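Local coordinates for tetratricopeptide repeat domain protein (Salinibacter ruber, PDB 3MA5) that is of unknown function but carries tetratricopeptide repeats, helical hairpins that in related proteins commonly mediate protein-protein binding, at residues T43-H46 against L47-Y51. Numbering follows the deposited sequence.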
# COMPACT_ATOMS: atom_id res chain seq x y z
N THR A 43 4.70 1.45 -0.11
CA THR A 43 3.51 1.78 0.66
C THR A 43 2.20 1.34 0.03
O THR A 43 1.29 0.89 0.71
CB THR A 43 3.40 3.29 0.87
OG1 THR A 43 4.68 3.82 1.18
CG2 THR A 43 2.45 3.60 2.01
N TYR A 44 2.11 1.46 -1.28
CA TYR A 44 0.87 1.14 -1.96
C TYR A 44 0.32 -0.26 -1.80
O TYR A 44 -0.89 -0.42 -1.74
CB TYR A 44 0.99 1.50 -3.45
CG TYR A 44 1.28 2.96 -3.67
CD1 TYR A 44 2.57 3.46 -3.50
CD2 TYR A 44 0.26 3.86 -4.00
CE1 TYR A 44 2.84 4.83 -3.63
CE2 TYR A 44 0.52 5.22 -4.14
CZ TYR A 44 1.81 5.70 -3.95
OH TYR A 44 2.06 7.05 -4.05
N TYR A 45 1.17 -1.26 -1.74
CA TYR A 45 0.66 -2.62 -1.60
C TYR A 45 0.09 -2.92 -0.21
O TYR A 45 -0.97 -3.54 -0.08
CB TYR A 45 1.76 -3.62 -1.96
CG TYR A 45 1.40 -5.05 -1.66
CD1 TYR A 45 1.59 -5.58 -0.39
CD2 TYR A 45 0.81 -5.85 -2.63
CE1 TYR A 45 1.19 -6.88 -0.08
CE2 TYR A 45 0.40 -7.16 -2.33
CZ TYR A 45 0.59 -7.67 -1.05
OH TYR A 45 0.19 -8.95 -0.74
N HIS A 46 0.78 -2.49 0.83
CA HIS A 46 0.30 -2.74 2.17
C HIS A 46 -0.90 -1.87 2.52
O HIS A 46 -1.74 -2.30 3.31
CB HIS A 46 1.43 -2.53 3.18
CG HIS A 46 2.57 -3.48 2.99
ND1 HIS A 46 2.42 -4.84 3.00
CD2 HIS A 46 3.88 -3.25 2.70
CE1 HIS A 46 3.57 -5.42 2.71
NE2 HIS A 46 4.47 -4.47 2.53
N LEU A 47 -0.99 -0.67 1.96
CA LEU A 47 -2.10 0.22 2.27
C LEU A 47 -3.37 -0.34 1.70
O LEU A 47 -4.40 -0.35 2.36
CB LEU A 47 -1.86 1.61 1.68
CG LEU A 47 -2.92 2.66 2.04
CD1 LEU A 47 -3.21 2.58 3.52
CD2 LEU A 47 -2.42 4.04 1.65
N GLY A 48 -3.29 -0.81 0.47
CA GLY A 48 -4.45 -1.36 -0.19
C GLY A 48 -4.90 -2.65 0.45
O GLY A 48 -6.09 -2.93 0.55
N LYS A 49 -3.94 -3.46 0.88
CA LYS A 49 -4.27 -4.73 1.51
C LYS A 49 -4.92 -4.43 2.85
O LYS A 49 -5.67 -5.24 3.37
CB LYS A 49 -3.00 -5.57 1.67
CG LYS A 49 -2.58 -6.32 0.42
CD LYS A 49 -3.32 -7.65 0.31
CE LYS A 49 -3.34 -8.21 -1.10
NZ LYS A 49 -3.95 -9.57 -1.13
N LEU A 50 -4.64 -3.25 3.38
CA LEU A 50 -5.19 -2.84 4.66
C LEU A 50 -6.58 -2.29 4.47
O LEU A 50 -7.47 -2.51 5.29
CB LEU A 50 -4.32 -1.76 5.29
CG LEU A 50 -4.48 -1.48 6.78
CD1 LEU A 50 -4.40 -2.80 7.56
CD2 LEU A 50 -3.38 -0.55 7.24
N TYR A 51 -6.76 -1.55 3.37
CA TYR A 51 -8.07 -0.98 3.08
C TYR A 51 -9.07 -2.10 2.88
O TYR A 51 -10.21 -1.98 3.30
CB TYR A 51 -8.02 -0.14 1.82
CG TYR A 51 -7.59 1.27 2.06
CD1 TYR A 51 -7.82 1.90 3.29
CD2 TYR A 51 -6.96 2.00 1.07
CE1 TYR A 51 -7.43 3.21 3.51
CE2 TYR A 51 -6.56 3.31 1.27
CZ TYR A 51 -6.79 3.91 2.49
OH TYR A 51 -6.35 5.19 2.67
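Leu-47 N donates to Thr-43 O at 3.0 Å, the first of a run of i to i+4 helical bonds here. Gly-48 N to Tyr-44 O follows at 3.3 Å, and Lys-49 N to Tyr-45 O at 3.1 Å. The bond from Leu-50 N to His-46 O is weak, with an N-H...O angle of 126°. Side chains meet mainly one turn apart, at Tyr-45 and Lys-49. With chi1 at 171°, CG of Tyr-45 sits opposite the backbone N and beside the carbonyl carbon, which sends the ring outward from the helix, next to the outgoing chain of Lys-49. Lys-49 CG lies over one ring face, 4.0 Å from the centroid, a CH-pi contact. The lysine chain bends at chi2 (-85°), and Lys-49 CE then passes 3.6 Å from Tyr-45 OH. At Tyr-45, a serine would probably leave the Lys-49 methylenes without their aromatic cover and freer to move. Tyr-45 CD1 lies above one face of the His-46 ring, toward its rim. All this lies in helix 42-53, within the predicted TPR repeat 41-74. Thr-43 and Leu-50 pack on helix 23-36, and His-46 touches Gln-15 of helix 7-19. Lys-49 meets Tyr-64 of helix 57-74, while Tyr-45 rests on Glu-82 and Ala-86 of helix 77-91.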